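Local structure of cAMP factor (Mobiluncus curtisii, 6JLC) at residues A[24-37]-A[81-93]. The protein is probably a pore-forming toxin that, like other CAMP factors, takes part in the synergistic lysis of red blood cells. Numbering follows the deposited sequence.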
loop_
_atom_site.group_PDB
_atom_site.type_symbol
_atom_site.label_atom_id
_atom_site.label_comp_id
_atom_site.label_asym_id
_atom_site.label_seq_id
_atom_site.Cartn_x
_atom_site.Cartn_y
_atom_site.Cartn_z
ATOM N N THR A 24 2.839 7.454 3.110
ATOM C CA THR A 24 2.732 6.554 1.965
ATOM C C THR A 24 2.200 5.195 2.398
ATOM O O THR A 24 1.302 4.628 1.763
ATOM C CB THR A 24 4.093 6.410 1.279
ATOM O OG1 THR A 24 4.489 7.671 0.732
ATOM C CG2 THR A 24 4.015 5.383 0.161
ATOM N N LEU A 25 2.738 4.666 3.501
ATOM C CA LEU A 25 2.338 3.339 3.947
ATOM C C LEU A 25 0.883 3.308 4.396
ATOM O O LEU A 25 0.176 2.330 4.135
ATOM C CB LEU A 25 3.261 2.869 5.067
ATOM C CG LEU A 25 4.682 2.589 4.567
ATOM C CD1 LEU A 25 5.634 2.484 5.743
ATOM C CD2 LEU A 25 4.708 1.308 3.742
ATOM N N LYS A 26 0.420 4.356 5.083
ATOM C CA LYS A 26 -0.975 4.389 5.519
ATOM C C LYS A 26 -1.932 4.404 4.330
ATOM O O LYS A 26 -2.980 3.750 4.364
ATOM C CB LYS A 26 -1.215 5.603 6.421
ATOM C CG LYS A 26 -0.726 5.374 7.835
ATOM C CD LYS A 26 -0.675 6.650 8.648
ATOM C CE LYS A 26 -0.375 6.328 10.104
ATOM N NZ LYS A 26 -0.291 7.554 10.944
ATOM N N GLU A 27 -1.590 5.144 3.273
ATOM C CA GLU A 27 -2.436 5.163 2.080
ATOM C C GLU A 27 -2.526 3.777 1.454
ATOM O O GLU A 27 -3.615 3.306 1.113
ATOM C CB GLU A 27 -1.907 6.170 1.058
ATOM C CG GLU A 27 -1.952 7.612 1.516
ATOM C CD GLU A 27 -1.228 8.549 0.566
ATOM O OE1 GLU A 27 -0.912 8.124 -0.567
ATOM O OE2 GLU A 27 -0.974 9.709 0.956
ATOM N N ILE A 28 -1.389 3.103 1.297
ATOM C CA ILE A 28 -1.421 1.768 0.712
ATOM C C ILE A 28 -2.176 0.800 1.616
ATOM O O ILE A 28 -2.904 -0.081 1.136
ATOM C CB ILE A 28 0.010 1.282 0.424
ATOM C CG1 ILE A 28 0.662 2.185 -0.622
ATOM C CG2 ILE A 28 0.011 -0.175 -0.021
ATOM C CD1 ILE A 28 2.144 1.992 -0.712
ATOM N N GLN A 29 -2.021 0.942 2.937
ATOM C CA GLN A 29 -2.734 0.049 3.846
ATOM C C GLN A 29 -4.239 0.232 3.715
ATOM O O GLN A 29 -5.005 -0.739 3.791
ATOM C CB GLN A 29 -2.293 0.302 5.286
ATOM C CG GLN A 29 -3.102 -0.448 6.323
ATOM C CD GLN A 29 -2.741 -0.040 7.739
ATOM O OE1 GLN A 29 -2.745 1.147 8.079
ATOM N NE2 GLN A 29 -2.429 -1.023 8.572
ATOM N N SER A 30 -4.673 1.478 3.523
ATOM C CA SER A 30 -6.081 1.774 3.286
ATOM C C SER A 30 -6.594 1.070 2.033
ATOM O O SER A 30 -7.721 0.566 2.012
ATOM C CB SER A 30 -6.260 3.288 3.172
ATOM O OG SER A 30 -7.395 3.618 2.401
ATOM N N GLU A 31 -5.776 1.015 0.983
ATOM C CA GLU A 31 -6.228 0.423 -0.272
ATOM C C GLU A 31 -6.062 -1.092 -0.306
ATOM O O GLU A 31 -6.783 -1.772 -1.048
ATOM C CB GLU A 31 -5.473 1.049 -1.444
ATOM C CG GLU A 31 -5.965 2.423 -1.834
ATOM C CD GLU A 31 -4.910 3.205 -2.581
ATOM O OE1 GLU A 31 -3.789 2.674 -2.741
ATOM O OE2 GLU A 31 -5.202 4.339 -3.021
ATOM N N GLU A 32 -5.116 -1.648 0.456
ATOM C CA GLU A 32 -4.817 -3.076 0.391
ATOM C C GLU A 32 -4.679 -3.644 1.805
ATOM O O GLU A 32 -3.631 -4.161 2.179
ATOM C CB GLU A 32 -3.547 -3.313 -0.434
ATOM C CG GLU A 32 -3.559 -2.574 -1.791
ATOM C CD GLU A 32 -2.894 -3.351 -2.918
ATOM O OE1 GLU A 32 -1.930 -2.830 -3.520
ATOM O OE2 GLU A 32 -3.336 -4.486 -3.203
ATOM N N PRO A 33 -5.758 -3.585 2.599
ATOM C CA PRO A 33 -5.625 -3.918 4.037
ATOM C C PRO A 33 -5.217 -5.352 4.318
ATOM O O PRO A 33 -4.625 -5.623 5.372
ATOM C CB PRO A 33 -7.031 -3.628 4.590
ATOM C CG PRO A 33 -7.938 -3.757 3.401
ATOM C CD PRO A 33 -7.143 -3.224 2.240
ATOM N N LYS A 34 -5.533 -6.286 3.426
ATOM C CA LYS A 34 -5.191 -7.686 3.622
ATOM C C LYS A 34 -3.857 -8.057 2.981
ATOM O O LYS A 34 -3.535 -9.247 2.901
ATOM C CB LYS A 34 -6.311 -8.577 3.075
ATOM C CG LYS A 34 -7.639 -8.475 3.837
ATOM C CD LYS A 34 -8.726 -9.287 3.127
ATOM C CE LYS A 34 -10.004 -9.381 3.950
ATOM N NZ LYS A 34 -11.061 -10.151 3.225
ATOM N N ALA A 35 -3.077 -7.072 2.525
ATOM C CA ALA A 35 -1.801 -7.369 1.884
ATOM C C ALA A 35 -0.885 -8.133 2.829
ATOM O O ALA A 35 -0.899 -7.930 4.043
ATOM C CB ALA A 35 -1.124 -6.088 1.411
ATOM N N ASP A 36 -0.087 -9.036 2.251
ATOM C CA ASP A 36 0.864 -9.806 3.046
ATOM C C ASP A 36 1.874 -8.898 3.748
ATOM O O ASP A 36 2.306 -9.193 4.870
ATOM C CB ASP A 36 1.578 -10.823 2.146
ATOM C CG ASP A 36 0.618 -11.831 1.524
ATOM O OD1 ASP A 36 0.291 -12.829 2.203
ATOM O OD2 ASP A 36 0.178 -11.620 0.368
ATOM N N TRP A 37 2.242 -7.780 3.117
ATOM C CA TRP A 37 3.235 -6.883 3.699
ATOM C C TRP A 37 2.719 -6.106 4.911
ATOM O O TRP A 37 3.532 -5.552 5.660
ATOM C CB TRP A 37 3.744 -5.908 2.632
ATOM C CG TRP A 37 2.675 -5.089 1.953
ATOM C CD1 TRP A 37 1.825 -4.186 2.540
ATOM C CD2 TRP A 37 2.350 -5.089 0.551
ATOM N NE1 TRP A 37 0.994 -3.632 1.591
ATOM C CE2 TRP A 37 1.295 -4.166 0.364
ATOM C CE3 TRP A 37 2.845 -5.783 -0.564
ATOM C CZ2 TRP A 37 0.721 -3.924 -0.891
ATOM C CZ3 TRP A 37 2.279 -5.534 -1.813
ATOM C CH2 TRP A 37 1.231 -4.609 -1.964
ATOM N N ILE A 81 11.414 0.652 3.780
ATOM C CA ILE A 81 10.167 -0.099 3.847
ATOM C C ILE A 81 9.082 0.637 3.074
ATOM O O ILE A 81 8.340 0.042 2.281
ATOM C CB ILE A 81 9.756 -0.327 5.311
ATOM C CG1 ILE A 81 10.747 -1.274 6.016
ATOM C CG2 ILE A 81 8.345 -0.902 5.375
ATOM C CD1 ILE A 81 10.590 -1.263 7.507
ATOM N N GLY A 82 8.980 1.951 3.280
ATOM C CA GLY A 82 8.029 2.740 2.507
ATOM C C GLY A 82 8.251 2.624 1.006
ATOM O O GLY A 82 7.313 2.379 0.243
ATOM N N LEU A 83 9.505 2.798 0.570
ATOM C CA LEU A 83 9.795 2.713 -0.860
ATOM C C LEU A 83 9.437 1.345 -1.416
ATOM O O LEU A 83 8.923 1.237 -2.539
ATOM C CB LEU A 83 11.273 2.999 -1.130
ATOM C CG LEU A 83 11.822 4.374 -0.793
ATOM C CD1 LEU A 83 13.351 4.369 -0.933
ATOM C CD2 LEU A 83 11.174 5.426 -1.702
ATOM N N THR A 84 9.732 0.287 -0.656
ATOM C CA THR A 84 9.540 -1.068 -1.160
ATOM C C THR A 84 8.057 -1.377 -1.346
ATOM O O THR A 84 7.647 -1.948 -2.368
ATOM C CB THR A 84 10.193 -2.076 -0.197
ATOM O OG1 THR A 84 11.591 -1.763 -0.051
ATOM C CG2 THR A 84 10.063 -3.490 -0.747
ATOM N N VAL A 85 7.248 -1.049 -0.339
ATOM C CA VAL A 85 5.821 -1.324 -0.403
ATOM C C VAL A 85 5.178 -0.489 -1.505
ATOM O O VAL A 85 4.290 -0.961 -2.221
ATOM C CB VAL A 85 5.179 -1.064 0.973
ATOM C CG1 VAL A 85 3.658 -1.120 0.893
ATOM C CG2 VAL A 85 5.689 -2.085 2.011
ATOM N N ASP A 86 5.638 0.752 -1.675
ATOM C CA ASP A 86 5.107 1.615 -2.730
ATOM C C ASP A 86 5.396 1.026 -4.108
ATOM O O ASP A 86 4.503 0.929 -4.958
ATOM C CB ASP A 86 5.713 3.017 -2.588
ATOM C CG ASP A 86 4.866 4.113 -3.248
ATOM O OD1 ASP A 86 3.671 3.903 -3.509
ATOM O OD2 ASP A 86 5.413 5.201 -3.486
ATOM N N LYS A 87 6.646 0.621 -4.348
ATOM C CA LYS A 87 6.981 0.026 -5.640
ATOM C C LYS A 87 6.211 -1.266 -5.856
ATOM O O LYS A 87 5.732 -1.541 -6.964
ATOM C CB LYS A 87 8.482 -0.246 -5.736
ATOM C CG LYS A 87 9.317 1.001 -5.832
ATOM C CD LYS A 87 10.642 0.698 -6.482
ATOM C CE LYS A 87 11.481 -0.176 -5.592
ATOM N NZ LYS A 87 12.850 -0.313 -6.148
ATOM N N SER A 88 6.109 -2.086 -4.811
ATOM C CA SER A 88 5.397 -3.352 -4.933
ATOM C C SER A 88 3.937 -3.125 -5.307
ATOM O O SER A 88 3.419 -3.749 -6.244
ATOM C CB SER A 88 5.489 -4.121 -3.629
ATOM O OG SER A 88 4.623 -5.233 -3.677
ATOM N N ALA A 89 3.267 -2.227 -4.578
ATOM C CA ALA A 89 1.854 -1.950 -4.826
ATOM C C ALA A 89 1.631 -1.450 -6.245
ATOM O O ALA A 89 0.636 -1.799 -6.891
ATOM C CB ALA A 89 1.338 -0.922 -3.815
ATOM N N ASN A 90 2.555 -0.642 -6.754
ATOM C CA ASN A 90 2.377 -0.015 -8.051
ATOM C C ASN A 90 2.833 -0.887 -9.210
ATOM O O ASN A 90 2.278 -0.767 -10.307
ATOM C CB ASN A 90 3.119 1.320 -8.082
ATOM C CG ASN A 90 2.499 2.336 -7.140
ATOM O OD1 ASN A 90 1.278 2.452 -7.065
ATOM N ND2 ASN A 90 3.334 3.054 -6.401
ATOM N N ASN A 91 3.819 -1.767 -8.999
ATOM C CA ASN A 91 4.428 -2.502 -10.097
ATOM C C ASN A 91 4.164 -4.004 -10.104
ATOM O O ASN A 91 4.281 -4.619 -11.169
ATOM C CB ASN A 91 5.946 -2.266 -10.102
ATOM C CG ASN A 91 6.287 -0.799 -10.196
ATOM O OD1 ASN A 91 5.603 -0.046 -10.881
ATOM N ND2 ASN A 91 7.321 -0.378 -9.487
ATOM N N LEU A 92 3.826 -4.618 -8.965
ATOM C CA LEU A 92 3.759 -6.076 -8.879
ATOM C C LEU A 92 2.325 -6.598 -8.781
ATOM O O LEU A 92 2.115 -7.750 -8.378
ATOM C CB LEU A 92 4.588 -6.582 -7.691
ATOM C CG LEU A 92 6.048 -6.124 -7.675
ATOM C CD1 LEU A 92 6.753 -6.663 -6.427
ATOM C CD2 LEU A 92 6.760 -6.576 -8.921
ATOM N N ARG A 93 1.336 -5.788 -9.184
ATOM C CA ARG A 93 -0.059 -6.122 -8.896
ATOM C C ARG A 93 -0.480 -7.451 -9.511
ATOM O O ARG A 93 -1.284 -8.183 -8.916
ATOM C CB ARG A 93 -0.990 -5.017 -9.398
ATOM C CG ARG A 93 -2.424 -5.231 -8.898
ATOM C CD ARG A 93 -3.377 -4.150 -9.374
ATOM N NE ARG A 93 -3.111 -2.851 -8.762
ATOM C CZ ARG A 93 -3.462 -2.500 -7.528
ATOM N NH1 ARG A 93 -4.096 -3.352 -6.726
ATOM N NH2 ARG A 93 -3.170 -1.286 -7.093
HETATM O O HOH W 1 -2.535 0.255 -4.301
HETATM O O HOH W 2 -0.919 -3.852 -5.811
#
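The indole of W37 has a methyl on either face: V85 CG1 of helix 68-91 lies over one, and A35 CB, from the turn just ahead of the tryptophan, lies over the opposite one, toward the rim. The V85 methyl makes a CH-pi contact, 3.8 Å from CG1 to the centroid of the W37 five-membered ring and 13° off the ring normal. CG1 stands anti to the backbone N of V85 (chi1 171°), which directs it to the indole and leaves CB and CG2 for L25. E32 OE1 sits at the edge of the indole, in its plane. S88 OG approaches the ring obliquely, 3.0 Å from W37 CZ3; this buried hydroxyl has no hydrogen-bond partner in the model. The R93 guanidinium carries water 2 over one face, and its plane is 23° from that of the E32 carboxylate, but the salt bridge is long, 3.8 Å from E32 OE2 to R93 NH1. R93 NH1 has a stronger partner in the carbonyl of Y153, at the start of helix 152-173. Water 2 connects E32 OE1 with A89 O, while water 1 joins the E31 and E32 carboxylates to R93 NH2. The contact lies at the C-terminal ends of helices 8-31 and 68-91, two members of the all-helical CAMP-factor fold; the axes of segments 24-31 and 81-91 approach to 9.7 Å and run in the same general direction. Toward the N-terminal side of the segments the packing is aliphatic. L25 rests both CD1 and CD2 on the G82 CA, CD2 at 3.8 Å from it and also against V85 CB. I28 CD1 reaches D86 CA at 3.6 Å, its CG2 touching V85 CG1 and A89 CB. At the margin, T24 CG2 rests against the carboxylate of D86, 3.7 Å from CG.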